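Long-range contacts in RNA-dependent RNA polymerase (Dera Ghazi Khan orthonairovirus, PDB 6DX2), which probably serves, as the full-length L protein, as an RNA-directed RNA polymerase, the part here being its OTU cysteine protease domain, which acts as a deubiquitinase: residues Ser60-Ile65 with Ala91-Asn96; Phe44-Phe49 with Gly149-Leu154; Asp39-Phe44 with Arg95-Gly100; Asn113-Leu118 with Ala130-Pro135; Val77-Asn82 with Gly101-Glu106. All blocks are in the same frame, centred on the assembly; numbering follows the deposited sequence.

Contact 1: Ser60-Ile65 with Ala91-Asn96; sequences SIKNTI and ADMLRN
The ammonium of K62 is gripped from several directions. NZ gives a hydrogen bond of 2.8 Å to M93 O, with the nitrogen in the carbonyl plane and a C=O...N angle of 159°. R95 O lies equally near, 2.8 Å from K62 NZ, and a water accepts another bond from NZ at 2.9 Å. That water donates onward to L94 O and N96 OD1, so it links the lysine to the loop that follows M93. F44 adds a cation-pi contact from helix 42-52.

The aliphatic part of K62 does separate work. K62 and M93 run past each other in opposite directions, with M93 SD at 3.9 Å from K62 CB. M93 CG stands anti to the backbone N (chi1 -180°), and further bends in the chain turn the thioether back, so that M93 CE comes to 3.6 Å from I65 CG2 one turn further along helix 58-71. The L94 side chain crosses that of N63 at about a right angle, with L94 CD2 3.7 Å from N63 OD1. Y98, from the following loop, packs against both K62 and M93.

The evidence points to a buried lysine ammonium solvated by the M93 carbonyl, with the R95 carbonyl close by, and by water. M93 O lies near the C-terminal end of helix 86-93, whose partial negative charge would be expected, with the F44 ring, to favour the protonated amine. One cation thus joins the end of one helix to the flank of another, while M93 packs its thioether along the lysine's aliphatic chain and against I65.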
# COMPACT_ATOMS: atom_id res chain seq x y z
N SER A 60 -11.81 0.48 10.11
CA SER A 60 -11.03 -0.10 11.20
C SER A 60 -9.56 -0.22 10.83
O SER A 60 -8.70 -0.19 11.71
CB SER A 60 -11.61 -1.44 11.60
OG SER A 60 -11.48 -2.34 10.54
N ILE A 61 -9.26 -0.32 9.55
CA ILE A 61 -7.86 -0.30 9.12
C ILE A 61 -7.23 1.05 9.45
O ILE A 61 -6.10 1.12 9.92
CB ILE A 61 -7.76 -0.62 7.63
CG1 ILE A 61 -8.03 -2.11 7.45
CG2 ILE A 61 -6.42 -0.22 7.10
CD1 ILE A 61 -8.66 -2.37 6.15
N LYS A 62 -7.98 2.13 9.19
CA LYS A 62 -7.53 3.46 9.62
C LYS A 62 -7.26 3.51 11.11
O LYS A 62 -6.34 4.20 11.55
CB LYS A 62 -8.58 4.53 9.28
CG LYS A 62 -8.61 4.84 7.77
CD LYS A 62 -9.58 5.99 7.53
CE LYS A 62 -9.04 6.88 6.46
NZ LYS A 62 -9.85 8.09 6.32
N ASN A 63 -8.13 2.87 11.92
CA ASN A 63 -7.93 2.93 13.36
C ASN A 63 -6.66 2.20 13.77
O ASN A 63 -5.96 2.64 14.69
CB ASN A 63 -9.15 2.34 14.09
CG ASN A 63 -10.37 3.24 13.96
OD1 ASN A 63 -10.24 4.44 13.77
ND2 ASN A 63 -11.57 2.67 14.06
N THR A 64 -6.35 1.10 13.07
CA THR A 64 -5.11 0.38 13.31
C THR A 64 -3.91 1.24 12.97
O THR A 64 -2.96 1.33 13.75
CB THR A 64 -5.13 -0.91 12.49
OG1 THR A 64 -6.15 -1.77 13.02
CG2 THR A 64 -3.80 -1.59 12.62
N ILE A 65 -3.98 1.96 11.84
CA ILE A 65 -2.91 2.87 11.47
C ILE A 65 -2.75 3.96 12.53
O ILE A 65 -1.64 4.35 12.91
CB ILE A 65 -3.20 3.50 10.10
CG1 ILE A 65 -3.12 2.43 9.02
CG2 ILE A 65 -2.23 4.68 9.80
CD1 ILE A 65 -3.67 2.97 7.69
N ALA A 91 -5.41 13.11 13.05
CA ALA A 91 -6.63 13.89 12.82
C ALA A 91 -6.91 14.04 11.33
O ALA A 91 -8.07 14.00 10.90
CB ALA A 91 -6.51 15.26 13.49
N ASP A 92 -5.87 14.22 10.53
CA ASP A 92 -6.05 14.32 9.08
C ASP A 92 -6.41 12.97 8.47
O ASP A 92 -7.38 12.86 7.72
CB ASP A 92 -4.77 14.85 8.44
CG ASP A 92 -5.03 15.50 7.10
OD1 ASP A 92 -6.14 16.04 6.91
OD2 ASP A 92 -4.13 15.46 6.22
N MET A 93 -5.62 11.94 8.77
CA MET A 93 -5.81 10.64 8.14
C MET A 93 -7.18 10.06 8.47
O MET A 93 -7.77 9.36 7.63
CB MET A 93 -4.67 9.69 8.58
CG MET A 93 -4.68 8.30 8.04
SD MET A 93 -5.75 7.20 9.02
CE MET A 93 -4.79 7.09 10.55
N LEU A 94 -7.71 10.33 9.65
CA LEU A 94 -8.96 9.70 10.05
C LEU A 94 -10.17 10.32 9.36
O LEU A 94 -11.29 9.82 9.51
CB LEU A 94 -9.15 9.82 11.55
CG LEU A 94 -8.26 8.80 12.28
CD1 LEU A 94 -8.20 9.10 13.76
CD2 LEU A 94 -8.79 7.39 12.02
N ARG A 95 -9.98 11.42 8.64
CA ARG A 95 -11.11 12.07 8.03
C ARG A 95 -11.53 11.31 6.78
O ARG A 95 -10.69 10.76 6.08
CB ARG A 95 -10.75 13.50 7.66
CG ARG A 95 -10.48 14.40 8.83
CD ARG A 95 -10.54 15.82 8.35
NE ARG A 95 -11.61 16.03 7.37
CZ ARG A 95 -11.47 16.72 6.23
NH1 ARG A 95 -10.31 17.27 5.91
NH2 ARG A 95 -12.51 16.86 5.42
N ASN A 96 -12.83 11.34 6.46
CA ASN A 96 -13.28 10.72 5.23
C ASN A 96 -12.59 11.38 4.04
O ASN A 96 -12.30 12.59 4.05
CB ASN A 96 -14.78 10.84 5.03
CG ASN A 96 -15.60 9.92 5.94
OD1 ASN A 96 -15.14 8.90 6.45
ND2 ASN A 96 -16.86 10.29 6.13
O HOH W 1 -12.48 8.16 7.44

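Contact 2: Phe44-Phe49 with Gly149-Leu154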
# COMPACT_ATOMS: atom_id res chain seq x y z
N PHE A 44 -7.96 2.49 1.40
CA PHE A 44 -8.47 1.74 2.52
C PHE A 44 -9.47 0.70 2.08
O PHE A 44 -9.50 -0.37 2.66
CB PHE A 44 -9.04 2.72 3.58
CG PHE A 44 -8.00 3.80 3.98
CD1 PHE A 44 -6.93 3.48 4.84
CD2 PHE A 44 -8.04 5.06 3.35
CE1 PHE A 44 -5.97 4.47 5.15
CE2 PHE A 44 -7.10 6.02 3.62
CZ PHE A 44 -6.05 5.73 4.50
N TYR A 45 -10.28 1.00 1.06
CA TYR A 45 -11.13 -0.04 0.46
C TYR A 45 -10.27 -1.18 -0.05
O TYR A 45 -10.63 -2.36 0.09
CB TYR A 45 -11.90 0.49 -0.73
CG TYR A 45 -12.97 1.54 -0.43
CD1 TYR A 45 -13.47 1.72 0.88
CD2 TYR A 45 -13.34 2.43 -1.43
CE1 TYR A 45 -14.45 2.74 1.14
CE2 TYR A 45 -14.25 3.45 -1.17
CZ TYR A 45 -14.79 3.59 0.11
OH TYR A 45 -15.70 4.61 0.34
N SER A 46 -9.15 -0.82 -0.69
CA SER A 46 -8.33 -1.82 -1.35
C SER A 46 -7.68 -2.74 -0.34
O SER A 46 -7.66 -3.97 -0.53
CB SER A 46 -7.29 -1.12 -2.21
OG SER A 46 -7.90 -0.50 -3.33
N VAL A 47 -7.10 -2.15 0.71
CA VAL A 47 -6.48 -2.95 1.77
C VAL A 47 -7.53 -3.81 2.45
O VAL A 47 -7.32 -5.02 2.67
CB VAL A 47 -5.77 -2.03 2.77
CG1 VAL A 47 -5.42 -2.83 4.05
CG2 VAL A 47 -4.56 -1.50 2.06
N SER A 48 -8.73 -3.24 2.71
CA SER A 48 -9.78 -4.04 3.33
C SER A 48 -10.16 -5.21 2.41
O SER A 48 -10.36 -6.34 2.87
CB SER A 48 -11.01 -3.18 3.62
OG SER A 48 -12.04 -3.91 4.29
N PHE A 49 -10.27 -4.95 1.10
CA PHE A 49 -10.63 -6.04 0.19
C PHE A 49 -9.63 -7.18 0.28
O PHE A 49 -10.03 -8.36 0.30
CB PHE A 49 -10.70 -5.56 -1.26
CG PHE A 49 -11.17 -6.68 -2.20
CD1 PHE A 49 -12.49 -7.05 -2.22
CD2 PHE A 49 -10.25 -7.40 -2.95
CE1 PHE A 49 -12.96 -8.10 -3.06
CE2 PHE A 49 -10.69 -8.44 -3.77
CZ PHE A 49 -12.04 -8.78 -3.82
N GLY A 149 -4.33 8.07 -10.46
CA GLY A 149 -4.83 8.64 -9.23
C GLY A 149 -5.71 7.73 -8.41
O GLY A 149 -6.14 8.15 -7.33
N HIS A 150 -5.99 6.51 -8.85
CA HIS A 150 -6.81 5.62 -8.07
C HIS A 150 -6.01 4.39 -7.67
O HIS A 150 -4.97 4.09 -8.25
CB HIS A 150 -8.10 5.25 -8.84
CG HIS A 150 -9.03 6.41 -9.00
ND1 HIS A 150 -9.11 7.16 -10.15
CD2 HIS A 150 -9.91 6.97 -8.13
CE1 HIS A 150 -10.01 8.12 -10.00
NE2 HIS A 150 -10.51 8.03 -8.78
N ILE A 151 -6.44 3.77 -6.59
CA ILE A 151 -5.82 2.58 -6.07
C ILE A 151 -6.82 1.46 -6.20
O ILE A 151 -8.01 1.63 -5.87
CB ILE A 151 -5.36 2.75 -4.61
CG1 ILE A 151 -4.24 3.77 -4.57
CG2 ILE A 151 -4.97 1.38 -3.97
CD1 ILE A 151 -3.64 3.89 -3.25
N GLU A 152 -6.35 0.33 -6.73
CA GLU A 152 -7.15 -0.88 -6.81
C GLU A 152 -6.36 -2.05 -6.24
O GLU A 152 -5.12 -2.10 -6.33
CB GLU A 152 -7.53 -1.17 -8.26
CG GLU A 152 -8.08 0.06 -9.01
CD GLU A 152 -9.43 0.58 -8.48
OE1 GLU A 152 -10.13 -0.18 -7.78
OE2 GLU A 152 -9.79 1.76 -8.79
N PRO A 153 -7.03 -2.99 -5.60
CA PRO A 153 -6.34 -4.22 -5.17
C PRO A 153 -5.95 -5.11 -6.36
O PRO A 153 -6.67 -5.17 -7.35
CB PRO A 153 -7.39 -4.91 -4.28
CG PRO A 153 -8.68 -4.27 -4.60
CD PRO A 153 -8.48 -3.03 -5.38
N LEU A 154 -4.83 -5.81 -6.24
CA LEU A 154 -4.42 -6.85 -7.18
C LEU A 154 -4.39 -8.18 -6.46
O LEU A 154 -4.01 -8.23 -5.30
CB LEU A 154 -3.00 -6.55 -7.71
CG LEU A 154 -2.92 -5.21 -8.48
CD1 LEU A 154 -1.38 -4.92 -8.61
CD2 LEU A 154 -3.65 -5.37 -9.82
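The ring of F49 and the pyrrolidine of P153 cross at about a right angle, and P153 CG reaches the aromatic ring obliquely, 3.9 Å from F49 CD2. F49 CG stands anti to the backbone N (chi1 -176°), on the side of the helix where the proline lies. One turn earlier S46 fits against the same proline and the residues before it: S46 OG is 3.3 Å from P153 CD and 3.5 Å from I151 CG2. The proline nitrogen has no hydrogen to offer, and the hydroxyl of S46 is instead bonded to C42 O, within its own helix. The small side chain of S46 points at the strand where the CA atoms of S46 and P153 are 4.9 Å apart.

Helix 44-49 and strand 150-154 run nearly parallel, 6° apart in direction, with their axes 7.1 Å apart at the closest. I151 also touches C42 and F43, and L144 of strand 142-147 meets S46 from the next strand. The N-terminal end of helix 42-52 lies beside the start of strand 150-156, consistent with the OTU cysteine protease fold, in which relatives place the nucleophilic cysteine and the active-site histidine probably on these two elements.

Contact 3: Asp39-Phe44 with Arg95-Gly100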
# COMPACT_ATOMS: atom_id res chain seq x y z
N ASP A 39 -13.68 6.66 -4.79
CA ASP A 39 -13.57 7.87 -3.99
C ASP A 39 -12.24 7.87 -3.23
O ASP A 39 -11.42 6.96 -3.34
CB ASP A 39 -14.73 8.00 -3.01
CG ASP A 39 -14.82 6.83 -2.02
OD1 ASP A 39 -13.80 6.46 -1.40
OD2 ASP A 39 -15.94 6.29 -1.80
N GLY A 40 -12.09 8.89 -2.39
CA GLY A 40 -10.83 9.14 -1.68
C GLY A 40 -10.48 8.10 -0.63
O GLY A 40 -9.32 8.07 -0.17
N ASN A 41 -11.39 7.22 -0.29
CA ASN A 41 -11.12 6.11 0.61
C ASN A 41 -10.52 4.87 -0.07
O ASN A 41 -10.40 3.85 0.59
CB ASN A 41 -12.43 5.70 1.30
CG ASN A 41 -13.09 6.88 2.00
OD1 ASN A 41 -12.42 7.73 2.56
ND2 ASN A 41 -14.44 6.94 1.96
N CYS A 42 -10.26 4.93 -1.39
CA CYS A 42 -9.93 3.73 -2.17
C CYS A 42 -8.69 2.98 -1.66
O CYS A 42 -8.67 1.76 -1.79
CB CYS A 42 -9.75 4.08 -3.65
SG CYS A 42 -8.44 5.29 -3.98
N PHE A 43 -7.68 3.66 -1.06
CA PHE A 43 -6.54 2.94 -0.52
C PHE A 43 -7.03 2.00 0.57
O PHE A 43 -6.68 0.82 0.58
CB PHE A 43 -5.51 3.95 0.03
CG PHE A 43 -4.37 3.30 0.75
CD1 PHE A 43 -3.18 3.04 0.06
CD2 PHE A 43 -4.50 2.88 2.06
CE1 PHE A 43 -2.12 2.41 0.71
CE2 PHE A 43 -3.43 2.22 2.72
CZ PHE A 43 -2.24 2.00 2.02
N PHE A 44 -7.96 2.49 1.40
CA PHE A 44 -8.47 1.74 2.52
C PHE A 44 -9.47 0.70 2.08
O PHE A 44 -9.50 -0.37 2.66
CB PHE A 44 -9.04 2.72 3.58
CG PHE A 44 -8.00 3.80 3.98
CD1 PHE A 44 -6.93 3.48 4.84
CD2 PHE A 44 -8.04 5.06 3.35
CE1 PHE A 44 -5.97 4.47 5.15
CE2 PHE A 44 -7.10 6.02 3.62
CZ PHE A 44 -6.05 5.73 4.50
N ARG A 95 -9.98 11.42 8.64
CA ARG A 95 -11.11 12.07 8.03
C ARG A 95 -11.53 11.31 6.78
O ARG A 95 -10.69 10.76 6.08
CB ARG A 95 -10.75 13.50 7.66
CG ARG A 95 -10.48 14.40 8.83
CD ARG A 95 -10.54 15.82 8.35
NE ARG A 95 -11.61 16.03 7.37
CZ ARG A 95 -11.47 16.72 6.23
NH1 ARG A 95 -10.31 17.27 5.91
NH2 ARG A 95 -12.51 16.86 5.42
N ASN A 96 -12.83 11.34 6.46
CA ASN A 96 -13.28 10.72 5.23
C ASN A 96 -12.59 11.38 4.04
O ASN A 96 -12.30 12.59 4.05
CB ASN A 96 -14.78 10.84 5.03
CG ASN A 96 -15.60 9.92 5.94
OD1 ASN A 96 -15.14 8.90 6.45
ND2 ASN A 96 -16.86 10.29 6.13
N TYR A 97 -12.32 10.56 3.01
CA TYR A 97 -11.74 10.96 1.74
C TYR A 97 -10.31 11.45 1.90
O TYR A 97 -9.80 12.15 1.01
CB TYR A 97 -12.62 12.01 1.03
CG TYR A 97 -14.05 11.59 1.16
CD1 TYR A 97 -14.48 10.37 0.62
CD2 TYR A 97 -14.97 12.37 1.83
CE1 TYR A 97 -15.79 9.96 0.76
CE2 TYR A 97 -16.29 11.97 1.95
CZ TYR A 97 -16.68 10.76 1.42
OH TYR A 97 -18.00 10.34 1.55
N TYR A 98 -9.64 11.08 2.99
CA TYR A 98 -8.20 11.28 3.05
C TYR A 98 -7.54 10.29 2.10
O TYR A 98 -7.84 9.08 2.15
CB TYR A 98 -7.72 11.07 4.49
CG TYR A 98 -6.24 10.99 4.63
CD1 TYR A 98 -5.57 9.78 4.49
CD2 TYR A 98 -5.50 12.13 4.88
CE1 TYR A 98 -4.16 9.70 4.63
CE2 TYR A 98 -4.12 12.08 5.03
CZ TYR A 98 -3.46 10.87 4.91
OH TYR A 98 -2.09 10.77 5.02
N TRP A 99 -6.70 10.77 1.21
CA TRP A 99 -6.14 9.87 0.19
C TRP A 99 -4.94 9.13 0.74
O TRP A 99 -3.92 9.75 1.02
CB TRP A 99 -5.78 10.63 -1.09
CG TRP A 99 -7.01 11.04 -1.82
CD1 TRP A 99 -7.86 12.10 -1.49
CD2 TRP A 99 -7.58 10.41 -2.98
NE1 TRP A 99 -8.89 12.16 -2.39
CE2 TRP A 99 -8.76 11.15 -3.31
CE3 TRP A 99 -7.22 9.32 -3.79
CZ2 TRP A 99 -9.60 10.81 -4.39
CZ3 TRP A 99 -8.06 8.98 -4.86
CH2 TRP A 99 -9.25 9.75 -5.16
N GLY A 100 -5.04 7.80 0.83
CA GLY A 100 -3.94 6.98 1.31
C GLY A 100 -2.87 6.75 0.27
O GLY A 100 -3.11 6.79 -0.94
O HOH W 2 -7.30 6.49 -0.63
O HOH W 3 -9.85 8.02 3.49
O HOH W 4 -17.46 7.93 2.59
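G40 and Y97 approach to 4.0 Å between CA atoms, where a type I turn from D39 to C42 meets a type II turn from R95 to Y98. The indole of W99 lies over G40: the glycine CA sits above the face of the six-membered ring, 3.5 Å from its centroid and 22° off the normal, a CH-pi contact that the lack of a side chain permits. C42 SG reaches the same ring obliquely, 3.8 Å from W99 CZ3.

N41 supplies the direct polar link. Y97 N donates to N41 OD1 at 2.9 Å, 151° at the hydrogen, tilted from the carbonyl plane. The N41 amide lies 16° from the plane of the Y97 ring, with N41 ND2 3.5 Å from Y97 CE1. Y98 O sits in plane at the edge of the F44 ring, 3.5 Å from F44 CE2, while F43 CB packs on G100 CA.

Two carbonyls, G40 O and Y98 O, come within 2.9 Å of each other although neither can donate. Each accepts from a different water, which would be expected to ease the repulsion: one water also accepts from F43 N and G100 N, the other also donates to N41 OD1. In this Asp-Gly-Asn-Cys loop, characteristic of OTU proteases, N41 N donates to D39 OD1. Bonded through both its backbone N-H and its OD1, N41 would hold the turn before C42 in place.

Contact 4: Asn113-Leu118 with Ala130-Pro135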
# COMPACT_ATOMS: atom_id res chain seq x y z
N ASN A 113 2.24 -6.33 10.47
CA ASN A 113 3.26 -7.34 10.15
C ASN A 113 2.92 -8.01 8.84
O ASN A 113 2.85 -9.24 8.70
CB ASN A 113 3.39 -8.37 11.27
CG ASN A 113 4.17 -7.82 12.41
OD1 ASN A 113 3.61 -7.21 13.33
ND2 ASN A 113 5.49 -7.93 12.31
N ILE A 114 2.65 -7.17 7.86
CA ILE A 114 2.38 -7.63 6.52
C ILE A 114 3.28 -6.81 5.60
O ILE A 114 3.92 -5.83 5.99
CB ILE A 114 0.89 -7.50 6.12
CG1 ILE A 114 0.47 -6.05 6.20
CG2 ILE A 114 0.00 -8.38 7.02
CD1 ILE A 114 -1.04 -5.72 5.90
N THR A 115 3.33 -7.27 4.36
CA THR A 115 4.09 -6.56 3.34
C THR A 115 3.09 -5.95 2.39
O THR A 115 2.10 -6.62 2.03
CB THR A 115 5.04 -7.56 2.65
OG1 THR A 115 6.06 -7.92 3.60
CG2 THR A 115 5.79 -6.92 1.45
N ILE A 116 3.35 -4.70 1.98
CA ILE A 116 2.48 -3.99 1.08
C ILE A 116 3.31 -3.47 -0.07
O ILE A 116 4.38 -2.91 0.15
CB ILE A 116 1.73 -2.82 1.76
CG1 ILE A 116 0.87 -3.40 2.93
CG2 ILE A 116 0.95 -2.02 0.68
CD1 ILE A 116 0.23 -2.30 3.86
N ILE A 117 2.84 -3.68 -1.30
CA ILE A 117 3.59 -3.23 -2.47
C ILE A 117 2.73 -2.26 -3.25
O ILE A 117 1.58 -2.57 -3.57
CB ILE A 117 4.02 -4.41 -3.35
CG1 ILE A 117 4.89 -5.33 -2.52
CG2 ILE A 117 4.72 -3.91 -4.65
CD1 ILE A 117 5.24 -6.67 -3.28
N LEU A 118 3.29 -1.09 -3.55
CA LEU A 118 2.60 -0.11 -4.37
C LEU A 118 3.17 -0.22 -5.76
O LEU A 118 4.35 0.10 -5.99
CB LEU A 118 2.76 1.32 -3.83
CG LEU A 118 2.40 1.54 -2.36
CD1 LEU A 118 2.45 3.08 -1.95
CD2 LEU A 118 1.06 0.89 -2.02
N ALA A 130 7.90 0.37 -8.56
CA ALA A 130 7.33 -0.53 -7.55
C ALA A 130 8.05 -0.29 -6.23
O ALA A 130 9.29 -0.21 -6.20
CB ALA A 130 7.43 -1.99 -7.90
N THR A 131 7.28 -0.18 -5.16
CA THR A 131 7.83 0.11 -3.83
C THR A 131 7.25 -0.88 -2.86
O THR A 131 6.04 -1.06 -2.81
CB THR A 131 7.50 1.54 -3.42
OG1 THR A 131 7.93 2.43 -4.45
CG2 THR A 131 8.23 1.92 -2.17
N LYS A 132 8.10 -1.54 -2.09
CA LYS A 132 7.64 -2.61 -1.22
C LYS A 132 7.94 -2.22 0.22
O LYS A 132 9.08 -1.86 0.55
CB LYS A 132 8.31 -3.91 -1.60
CG LYS A 132 8.02 -5.08 -0.64
CD LYS A 132 8.48 -6.44 -1.25
CE LYS A 132 9.99 -6.63 -0.92
NZ LYS A 132 10.19 -7.22 0.48
N TYR A 133 6.93 -2.31 1.06
CA TYR A 133 7.04 -1.96 2.48
C TYR A 133 6.92 -3.26 3.24
O TYR A 133 5.86 -3.89 3.22
CB TYR A 133 5.93 -0.99 2.88
CG TYR A 133 6.07 0.33 2.20
CD1 TYR A 133 6.81 1.33 2.77
CD2 TYR A 133 5.46 0.57 0.96
CE1 TYR A 133 6.95 2.57 2.16
CE2 TYR A 133 5.63 1.83 0.33
CZ TYR A 133 6.38 2.77 0.93
OH TYR A 133 6.59 4.00 0.37
N GLY A 134 8.00 -3.70 3.87
CA GLY A 134 8.00 -4.97 4.58
C GLY A 134 8.88 -5.99 3.91
O GLY A 134 9.17 -5.91 2.72
N PRO A 135 9.29 -7.00 4.66
CA PRO A 135 10.33 -7.93 4.18
C PRO A 135 9.82 -9.10 3.37
O PRO A 135 10.63 -9.96 2.97
CB PRO A 135 10.94 -8.44 5.49
CG PRO A 135 9.75 -8.50 6.40
CD PRO A 135 8.94 -7.23 6.08
O HOH W 5 5.67 2.69 -6.21
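I116 and Y133 satisfy each other's backbone completely: I116 N donates to Y133 O, and Y133 N to I116 O at 2.8 Å. The next hydrogen-bonded pair repeats the pattern, with L118 N donating to T131 O and T131 N to L118 O, the latter at 3.1 Å. Between them I117 and K132 form a non-hydrogen-bonded pair. CA-H...O contacts supplement these acceptors; T115 CA, for instance, approaches Y133 O at 3.2 Å. L118 O also takes a bond from a water that lies close to T131 OG1 as well, a hydroxyl whose other partner is N20 OD1.

K132 starts with CG anti to the backbone N (chi1 173°) and lays CG between T115 and I117, 3.6 Å from T115 CG2. Bends at chi3 and chi4 then bring the ammonium round to its own strand's end, where K132 NZ donates to G134 O at 2.8 Å. G136 O takes a further bond from NZ, and Y19 and W11 give it cation-pi contacts. T115 OG1 is bonded to G136 N. On the opposite face, L118 CD1 meets the Y133 ring obliquely, 4.1 Å from CE2.

These antiparallel strands make a beta hairpin inside the mixed sheet. Strand 18-21 pairs with the outer side of 127-133 and strand 142-147 with that of 116-121, while helix 102-112 lies over the face bearing I116 and Y133.

Contact 5: Val77-Asn82 with Gly101-Glu106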
# COMPACT_ATOMS: atom_id res chain seq x y z
N VAL A 77 8.18 7.00 9.30
CA VAL A 77 9.22 7.87 8.72
C VAL A 77 8.59 8.84 7.73
O VAL A 77 8.86 10.06 7.77
CB VAL A 77 10.31 7.02 8.05
CG1 VAL A 77 11.32 7.89 7.28
CG2 VAL A 77 11.02 6.16 9.07
N GLN A 78 7.76 8.32 6.82
CA GLN A 78 7.23 9.19 5.78
C GLN A 78 6.21 10.16 6.36
O GLN A 78 6.17 11.33 5.96
CB GLN A 78 6.62 8.37 4.64
CG GLN A 78 7.63 7.53 3.84
CD GLN A 78 8.75 8.35 3.19
OE1 GLN A 78 9.87 8.43 3.71
NE2 GLN A 78 8.44 8.95 2.04
N ALA A 79 5.39 9.69 7.31
CA ALA A 79 4.42 10.57 7.95
C ALA A 79 5.10 11.78 8.60
O ALA A 79 4.59 12.90 8.52
CB ALA A 79 3.62 9.81 8.99
N LYS A 80 6.26 11.55 9.24
CA LYS A 80 7.04 12.62 9.88
C LYS A 80 7.53 13.68 8.91
O LYS A 80 7.82 14.80 9.34
CB LYS A 80 8.24 12.00 10.59
CG LYS A 80 7.90 11.33 11.90
CD LYS A 80 9.17 11.07 12.69
CE LYS A 80 9.79 9.71 12.36
NZ LYS A 80 11.01 9.36 13.20
N LEU A 81 7.63 13.38 7.62
CA LEU A 81 8.00 14.40 6.64
C LEU A 81 6.86 15.34 6.32
O LEU A 81 7.09 16.49 5.94
CB LEU A 81 8.46 13.75 5.33
CG LEU A 81 9.85 13.13 5.33
CD1 LEU A 81 10.87 14.18 5.70
CD2 LEU A 81 9.94 11.95 6.26
N ASN A 82 5.62 14.86 6.46
CA ASN A 82 4.42 15.58 6.08
C ASN A 82 3.67 16.17 7.26
O ASN A 82 2.78 16.97 7.05
CB ASN A 82 3.47 14.64 5.31
CG ASN A 82 3.99 14.28 3.91
OD1 ASN A 82 4.95 14.87 3.44
ND2 ASN A 82 3.27 13.35 3.21
N GLY A 101 -1.68 6.52 0.78
CA GLY A 101 -0.57 6.26 -0.11
C GLY A 101 0.57 5.67 0.65
O GLY A 101 0.36 4.94 1.61
N SER A 102 1.78 6.06 0.24
CA SER A 102 2.99 5.43 0.80
C SER A 102 3.10 5.64 2.30
O SER A 102 3.65 4.79 3.00
CB SER A 102 4.20 5.96 0.04
OG SER A 102 4.33 7.32 0.26
N VAL A 103 2.65 6.79 2.82
CA VAL A 103 2.70 7.04 4.26
C VAL A 103 1.95 5.96 5.01
O VAL A 103 2.45 5.38 5.99
CB VAL A 103 2.12 8.43 4.59
CG1 VAL A 103 1.93 8.55 6.09
CG2 VAL A 103 3.06 9.51 4.10
N GLU A 104 0.73 5.64 4.53
CA GLU A 104 -0.10 4.60 5.12
C GLU A 104 0.40 3.20 4.78
O GLU A 104 0.23 2.29 5.60
CB GLU A 104 -1.55 4.76 4.63
CG GLU A 104 -2.18 5.99 5.27
CD GLU A 104 -1.62 7.28 4.73
OE1 GLU A 104 -1.31 7.36 3.50
OE2 GLU A 104 -1.43 8.19 5.56
N ALA A 105 0.97 2.99 3.60
CA ALA A 105 1.52 1.67 3.31
C ALA A 105 2.66 1.35 4.27
O ALA A 105 2.75 0.24 4.82
CB ALA A 105 2.02 1.65 1.87
N GLU A 106 3.52 2.32 4.51
CA GLU A 106 4.63 2.09 5.45
C GLU A 106 4.09 1.75 6.83
O GLU A 106 4.52 0.77 7.45
CB GLU A 106 5.52 3.32 5.49
CG GLU A 106 6.58 3.27 6.61
CD GLU A 106 7.55 4.40 6.47
OE1 GLU A 106 7.08 5.52 6.71
OE2 GLU A 106 8.76 4.18 6.19
O HOH W 6 4.96 6.75 7.55
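V103 and E106, one turn apart on helix 102-112, supply the two halves of this contact with helix 77-82. E106 is stretched out, CG anti to the backbone N (chi1 171°) and the chain extended beyond it, which carries the carboxylate across to the start of the other helix. There Q78 N donates to E106 OE1 at 2.9 Å, almost straight at 173°, and E106 OE1 receives it with its syn lone pair. The Q78 side chain crosses the glutamate at about a right angle; its first torsion sets CG beside the backbone N, 3.5 Å from E106 OE1, and a bend at chi2 turns the amide end away.

V103 spreads its two methyls over neighbouring residues: CG1 faces A79 CB at 3.6 Å and CG2 faces Q78 CB at 3.8 Å. N82, a turn later, brings ND2 to 3.9 Å from V103 CG2. A water fills in the polar side, accepting from A79 N and donating to E106 OE1, 2.6 Å away, and to V103 O.

The helices run at 144° to each other. The extended E106 reaches the first turn of helix 77-82, whose amides it takes up directly at Q78 and through water at A79; the N-H donors gathered there would probably favour the ionised carboxylate.

How the contacts relate
From the N terminus, contact 3 opens first, at 39-44, and closes at 95-100. Contact 2 opens in the same helix, 42-52, sharing F44, but closes only at 149-154, so the two cross, and the loop of contact 2 encloses contacts 1, 4 and 5. Contact 1 runs from helix 58-71 to the stretch that contact 3 also uses, R95 and N96. Contact 5, from helix 77-82 to helix 102-112, crosses both contacts 1 and 3. Contact 4 closes last within that enclosure, in series after the others as a hairpin. Contacts 1, 3 and 5 tie together the helical part, contact 2 joins it to the sheet, and Y133 of contact 4 touches helix 102-112.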